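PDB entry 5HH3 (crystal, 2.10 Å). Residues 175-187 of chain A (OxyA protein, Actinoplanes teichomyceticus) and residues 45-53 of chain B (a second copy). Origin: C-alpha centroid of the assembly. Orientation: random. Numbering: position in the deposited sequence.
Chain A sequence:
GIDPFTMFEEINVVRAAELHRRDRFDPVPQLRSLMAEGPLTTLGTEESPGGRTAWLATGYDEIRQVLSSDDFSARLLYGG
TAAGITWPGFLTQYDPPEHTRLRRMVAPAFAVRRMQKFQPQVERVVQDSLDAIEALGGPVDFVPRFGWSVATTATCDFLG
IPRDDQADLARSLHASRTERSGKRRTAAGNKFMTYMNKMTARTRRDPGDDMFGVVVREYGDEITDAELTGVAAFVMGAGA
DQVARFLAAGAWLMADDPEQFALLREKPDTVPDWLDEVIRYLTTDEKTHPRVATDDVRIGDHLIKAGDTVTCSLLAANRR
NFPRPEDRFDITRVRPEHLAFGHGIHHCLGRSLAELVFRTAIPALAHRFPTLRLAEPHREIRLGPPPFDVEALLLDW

Chain A (175-187) ASRTERSGKRRTA
Chain B, residues 45-53: TEESPGGRT

Two arginines lie almost against each other here, Arg A185 NE 4.2 Å from Arg B52 NE, and one carboxylate pays for both. Glu B46 (m, t, chi3 -63°) accepts from Arg B52 NE at OE1 (2.8 Å) and Arg B52 NH2 at OE2 (3.1 Å); the same OE1 takes a weak bond from Arg A185 NH2 (3.2 Å), completing a salt bridge across the contact. Arg B52 (m, t, m, chi4 173°) lays its guanidinium face against Arg A185 CB.

The backbones meet at a type II turn, Ser B48 to Gly B51, closed by Gly B51 N to Ser B48 O at 2.9 Å. Its tip, Gly B50 (phi/psi 86/-5), enters the loop between two chain A helices, with Arg A180 CA and Gly B50 CA 3.8 Å apart. An ideal CB there would sit 2.2 Å from Glu A179 O, a clash. Gly A182 answers: its CA is 3.4 Å from Gly B50 O.

Arg A185 (m, t, chi3 94°, chi4 126°) points toward the turn from helix 182-187, which Ser A181 OG caps by accepting from Arg A184 N (3.3 Å). Arg A185 NH1 donates to Glu A179 O (2.9 Å), bracing the loop, and to Ser B48 OG (3.3 Å). One water donates to Thr A178 O (2.6 Å) and Pro B49 O (2.7 Å), joining two acceptors.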

ATOM      1  N   ALA A 175       4.027  13.378 -14.805  1.00 39.88           N
ATOM      2  CA  ALA A 175       3.955  12.292 -15.787  1.00 40.71           C
ATOM      3  C   ALA A 175       3.378  10.996 -15.160  1.00 40.04           C
ATOM      4  O   ALA A 175       2.592  10.297 -15.802  1.00 40.00           O
ATOM      5  CB  ALA A 175       5.318  12.019 -16.417  1.00 40.99           C
ATOM      6  N   SER A 176       3.772  10.689 -13.920  1.00 38.97           N
ATOM      7  CA  SER A 176       3.280   9.482 -13.256  1.00 39.57           C
ATOM      8  C   SER A 176       1.755   9.522 -13.049  1.00 40.33           C
ATOM      9  O   SER A 176       1.149   8.486 -13.042  1.00 40.16           O
ATOM     10  CB  SER A 176       3.996   9.201 -11.928  1.00 38.18           C
ATOM     11  OG  SER A 176       3.590  10.098 -10.918  1.00 37.81           O
ATOM     12  N   ARG A 177       1.164  10.714 -12.940  1.00 42.48           N
ATOM     13  CA  ARG A 177      -0.285  10.897 -12.765  1.00 44.29           C
ATOM     14  C   ARG A 177      -1.091  11.121 -14.040  1.00 44.86           C
ATOM     15  O   ARG A 177      -2.294  10.923 -14.009  1.00 45.20           O
ATOM     16  CB  ARG A 177      -0.562  12.090 -11.842  1.00 47.41           C
ATOM     17  CG  ARG A 177       0.021  11.989 -10.440  1.00 49.52           C
ATOM     18  CD  ARG A 177      -0.843  12.696  -9.393  1.00 53.38           C
ATOM     19  NE  ARG A 177      -0.611  14.146  -9.298  1.00 57.43           N
ATOM     20  CZ  ARG A 177      -1.271  15.119  -9.955  1.00 61.61           C
ATOM     21  NH1 ARG A 177      -2.242  14.855 -10.843  1.00 62.52           N
ATOM     22  NH2 ARG A 177      -0.933  16.396  -9.731  1.00 62.97           N
ATOM     23  N   THR A 178      -0.467  11.545 -15.144  1.00 44.46           N
ATOM     24  CA  THR A 178      -1.224  12.077 -16.307  1.00 45.37           C
ATOM     25  C   THR A 178      -0.821  11.604 -17.681  1.00 46.07           C
ATOM     26  O   THR A 178      -1.517  11.862 -18.659  1.00 47.62           O
ATOM     27  CB  THR A 178      -1.121  13.629 -16.348  1.00 46.22           C
ATOM     28  OG1 THR A 178       0.260  14.014 -16.451  1.00 45.90           O
ATOM     29  CG2 THR A 178      -1.727  14.246 -15.113  1.00 44.89           C
ATOM     30  N   GLU A 179       0.282  10.884 -17.775  1.00 45.46           N
ATOM     31  CA  GLU A 179       0.878  10.591 -19.054  1.00 46.66           C
ATOM     32  C   GLU A 179      -0.072   9.686 -19.874  1.00 47.72           C
ATOM     33  O   GLU A 179      -0.746   8.821 -19.326  1.00 46.05           O
ATOM     34  CB  GLU A 179       2.280  10.051 -18.761  1.00 46.86           C
ATOM     35  CG  GLU A 179       3.012   9.316 -19.811  1.00 49.31           C
ATOM     36  CD  GLU A 179       3.296  10.127 -21.031  1.00 51.23           C
ATOM     37  OE1 GLU A 179       4.201  10.996 -20.989  1.00 52.20           O
ATOM     38  OE2 GLU A 179       2.630   9.830 -22.034  1.00 53.14           O
ATOM     39  N   ARG A 180      -0.205   9.971 -21.172  1.00 48.91           N
ATOM     40  CA  ARG A 180      -1.160   9.276 -22.040  1.00 50.58           C
ATOM     41  C   ARG A 180      -0.667   7.888 -22.437  1.00 49.44           C
ATOM     42  O   ARG A 180      -1.413   7.095 -23.022  1.00 51.06           O
ATOM     43  CB  ARG A 180      -1.423  10.097 -23.304  1.00 54.05           C
ATOM     44  CG  ARG A 180      -2.059  11.461 -23.055  1.00 55.63           C
ATOM     45  CD  ARG A 180      -1.503  12.518 -24.006  1.00 58.12           C
ATOM     46  NE  ARG A 180      -1.543  12.032 -25.380  1.00 60.90           N
ATOM     47  CZ  ARG A 180      -2.631  11.998 -26.146  1.00 63.05           C
ATOM     48  NH1 ARG A 180      -3.816  12.458 -25.711  1.00 63.88           N
ATOM     49  NH2 ARG A 180      -2.530  11.511 -27.364  1.00 64.73           N
ATOM     50  N   SER A 181       0.609   7.628 -22.180  1.00 46.89           N
ATOM     51  CA  SER A 181       1.206   6.304 -22.314  1.00 45.92           C
ATOM     52  C   SER A 181       1.343   5.682 -20.927  1.00 43.53           C
ATOM     53  O   SER A 181       2.056   6.212 -20.068  1.00 41.18           O
ATOM     54  CB  SER A 181       2.603   6.429 -22.896  1.00 45.89           C
ATOM     55  OG  SER A 181       3.317   5.235 -22.731  1.00 45.40           O
ATOM     56  N   GLY A 182       0.696   4.541 -20.724  1.00 43.59           N
ATOM     57  CA  GLY A 182       0.796   3.829 -19.438  1.00 42.02           C
ATOM     58  C   GLY A 182       2.214   3.388 -19.116  1.00 40.83           C
ATOM     59  O   GLY A 182       2.615   3.403 -17.976  1.00 38.65           O
ATOM     60  N   LYS A 183       2.971   3.011 -20.140  1.00 42.22           N
ATOM     61  CA  LYS A 183       4.373   2.612 -19.985  1.00 42.16           C
ATOM     62  C   LYS A 183       5.195   3.760 -19.392  1.00 40.94           C
ATOM     63  O   LYS A 183       5.929   3.591 -18.407  1.00 38.97           O
ATOM     64  CB  LYS A 183       4.917   2.178 -21.354  1.00 44.76           C
ATOM     65  CG  LYS A 183       5.999   1.108 -21.349  1.00 45.91           C
ATOM     66  CD  LYS A 183       6.390   0.827 -22.785  1.00 48.18           C
ATOM     67  CE  LYS A 183       7.348  -0.327 -22.959  1.00 49.97           C
ATOM     68  NZ  LYS A 183       8.458  -0.332 -21.986  1.00 49.27           N
ATOM     69  N   ARG A 184       5.010   4.953 -19.957  1.00 41.50           N
ATOM     70  CA  ARG A 184       5.734   6.145 -19.503  1.00 40.83           C
ATOM     71  C   ARG A 184       5.286   6.564 -18.079  1.00 39.23           C
ATOM     72  O   ARG A 184       6.070   7.121 -17.325  1.00 37.37           O
ATOM     73  CB  ARG A 184       5.633   7.272 -20.570  1.00 42.55           C
ATOM     74  CG  ARG A 184       6.261   6.921 -21.941  1.00 44.95           C
ATOM     75  CD  ARG A 184       6.518   8.090 -22.927  1.00 46.86           C
ATOM     76  NE  ARG A 184       5.339   8.937 -23.237  1.00 48.31           N
ATOM     77  CZ  ARG A 184       4.477   8.807 -24.269  1.00 50.23           C
ATOM     78  NH1 ARG A 184       4.598   7.859 -25.209  1.00 51.51           N
ATOM     79  NH2 ARG A 184       3.443   9.666 -24.363  1.00 50.99           N
ATOM     80  N   ARG A 185       4.039   6.244 -17.691  1.00 39.19           N
ATOM     81  CA  ARG A 185       3.589   6.437 -16.288  1.00 37.94           C
ATOM     82  C   ARG A 185       4.384   5.614 -15.299  1.00 36.67           C
ATOM     83  O   ARG A 185       4.837   6.124 -14.294  1.00 35.30           O
ATOM     84  CB  ARG A 185       2.091   6.131 -16.136  1.00 38.91           C
ATOM     85  CG  ARG A 185       1.251   7.283 -16.652  1.00 40.12           C
ATOM     86  CD  ARG A 185      -0.144   6.926 -17.057  1.00 41.35           C
ATOM     87  NE  ARG A 185      -1.088   7.123 -16.012  1.00 40.64           N
ATOM     88  CZ  ARG A 185      -2.218   7.842 -16.052  1.00 41.06           C
ATOM     89  NH1 ARG A 185      -2.615   8.569 -17.101  1.00 42.03           N
ATOM     90  NH2 ARG A 185      -2.967   7.834 -14.968  1.00 40.35           N
ATOM     91  N   THR A 186       4.583   4.346 -15.626  1.00 37.83           N
ATOM     92  CA  THR A 186       5.410   3.450 -14.804  1.00 38.18           C
ATOM     93  C   THR A 186       6.822   3.983 -14.633  1.00 37.50           C
ATOM     94  O   THR A 186       7.305   4.136 -13.517  1.00 35.94           O
ATOM     95  CB  THR A 186       5.498   2.066 -15.444  1.00 40.21           C
ATOM     96  OG1 THR A 186       4.181   1.629 -15.788  1.00 41.99           O
ATOM     97  CG2 THR A 186       6.184   1.058 -14.514  1.00 40.45           C
ATOM     98  N   ALA A 187       7.466   4.294 -15.751  1.00 38.62           N
ATOM     99  CA  ALA A 187       8.856   4.797 -15.721  1.00 38.94           C
ATOM    100  C   ALA A 187       8.959   6.053 -14.877  1.00 38.06           C
ATOM    101  O   ALA A 187       9.832   6.160 -14.049  1.00 37.55           O
ATOM    102  CB  ALA A 187       9.351   5.070 -17.133  1.00 40.22           C
TER
ATOM    103  N   THR B  45      -8.894   0.263 -12.854  1.00 29.35           N
ATOM    104  CA  THR B  45      -8.291   1.041 -13.925  1.00 30.79           C
ATOM    105  C   THR B  45      -8.203   2.492 -13.494  1.00 31.67           C
ATOM    106  O   THR B  45      -9.145   3.030 -12.912  1.00 32.12           O
ATOM    107  CB  THR B  45      -9.133   0.891 -15.241  1.00 32.46           C
ATOM    108  OG1 THR B  45      -9.150  -0.496 -15.649  1.00 33.33           O
ATOM    109  CG2 THR B  45      -8.556   1.677 -16.377  1.00 33.49           C
ATOM    110  N   GLU B  46      -7.098   3.155 -13.829  1.00 31.56           N
ATOM    111  CA  GLU B  46      -6.994   4.605 -13.637  1.00 33.16           C
ATOM    112  C   GLU B  46      -7.878   5.266 -14.693  1.00 34.44           C
ATOM    113  O   GLU B  46      -7.776   4.931 -15.884  1.00 32.84           O
ATOM    114  CB  GLU B  46      -5.548   5.082 -13.807  1.00 33.17           C
ATOM    115  CG  GLU B  46      -4.592   4.408 -12.867  1.00 32.66           C
ATOM    116  CD  GLU B  46      -3.171   4.908 -13.039  1.00 33.48           C
ATOM    117  OE1 GLU B  46      -2.585   4.725 -14.139  1.00 31.61           O
ATOM    118  OE2 GLU B  46      -2.658   5.475 -12.068  1.00 33.67           O
ATOM    119  N   GLU B  47      -8.736   6.182 -14.246  1.00 36.85           N
ATOM    120  CA  GLU B  47      -9.758   6.832 -15.085  1.00 39.16           C
ATOM    121  C   GLU B  47      -9.283   8.097 -15.797  1.00 41.35           C
ATOM    122  O   GLU B  47      -9.736   9.182 -15.467  1.00 47.46           O
ATOM    123  CB  GLU B  47     -10.969   7.213 -14.210  1.00 41.18           C
ATOM    124  N   SER B  48      -8.399   7.961 -16.772  1.00 40.15           N
ATOM    125  CA  SER B  48      -7.877   9.090 -17.579  1.00 40.52           C
ATOM    126  C   SER B  48      -7.207   8.483 -18.812  1.00 37.96           C
ATOM    127  O   SER B  48      -6.913   7.280 -18.808  1.00 36.77           O
ATOM    128  CB  SER B  48      -6.820   9.897 -16.793  1.00 41.91           C
ATOM    129  OG  SER B  48      -5.776   9.032 -16.296  1.00 41.12           O
ATOM    130  N   PRO B  49      -6.964   9.287 -19.858  1.00 38.13           N
ATOM    131  CA  PRO B  49      -6.175   8.804 -21.004  1.00 37.25           C
ATOM    132  C   PRO B  49      -4.801   8.301 -20.550  1.00 35.81           C
ATOM    133  O   PRO B  49      -4.087   9.020 -19.841  1.00 36.26           O
ATOM    134  CB  PRO B  49      -6.014  10.057 -21.885  1.00 38.74           C
ATOM    135  CG  PRO B  49      -7.175  10.918 -21.524  1.00 40.42           C
ATOM    136  CD  PRO B  49      -7.458  10.662 -20.073  1.00 39.56           C
ATOM    137  N   GLY B  50      -4.444   7.093 -20.958  1.00 33.39           N
ATOM    138  CA  GLY B  50      -3.189   6.467 -20.536  1.00 32.73           C
ATOM    139  C   GLY B  50      -3.282   5.717 -19.209  1.00 31.40           C
ATOM    140  O   GLY B  50      -2.334   5.080 -18.809  1.00 30.93           O
ATOM    141  N   GLY B  51      -4.427   5.788 -18.525  1.00 30.83           N
ATOM    142  CA  GLY B  51      -4.616   5.099 -17.262  1.00 29.72           C
ATOM    143  C   GLY B  51      -4.350   3.616 -17.352  1.00 28.68           C
ATOM    144  O   GLY B  51      -4.736   2.934 -18.328  1.00 27.37           O
ATOM    145  N   ARG B  52      -3.666   3.108 -16.336  1.00 27.71           N
ATOM    146  CA  ARG B  52      -3.288   1.711 -16.308  1.00 26.43           C
ATOM    147  C   ARG B  52      -4.378   0.870 -15.685  1.00 25.23           C
ATOM    148  O   ARG B  52      -5.173   1.363 -14.895  1.00 24.97           O
ATOM    149  CB  ARG B  52      -1.995   1.543 -15.515  1.00 26.58           C
ATOM    150  CG  ARG B  52      -0.839   2.367 -16.075  1.00 28.29           C
ATOM    151  CD  ARG B  52       0.262   2.474 -15.038  1.00 29.43           C
ATOM    152  NE  ARG B  52      -0.033   3.519 -14.066  1.00 30.91           N
ATOM    153  CZ  ARG B  52       0.697   3.759 -12.962  1.00 34.10           C
ATOM    154  NH1 ARG B  52       1.787   3.031 -12.675  1.00 33.60           N
ATOM    155  NH2 ARG B  52       0.327   4.732 -12.123  1.00 34.73           N
ATOM    156  N   THR B  53      -4.347  -0.411 -16.011  1.00 24.17           N
ATOM    157  CA  THR B  53      -5.257  -1.391 -15.471  1.00 24.26           C
ATOM    158  C   THR B  53      -4.489  -2.422 -14.661  1.00 23.42           C
ATOM    159  O   THR B  53      -3.409  -2.896 -15.068  1.00 23.08           O
ATOM    160  CB  THR B  53      -6.014  -2.102 -16.595  1.00 24.83           C
ATOM    161  OG1 THR B  53      -6.804  -1.145 -17.291  1.00 25.66           O
ATOM    162  CG2 THR B  53      -6.880  -3.249 -16.077  1.00 24.19           C
TER
HETATM  163  O   HOH W   1      -4.035  11.631 -19.085  1.00 36.03           O
HETATM  164  O   HOH W   2      -5.045   8.788 -13.570  1.00 45.88           O
HETATM  165  O   HOH W   3       2.685   0.495 -13.874  1.00 34.40           O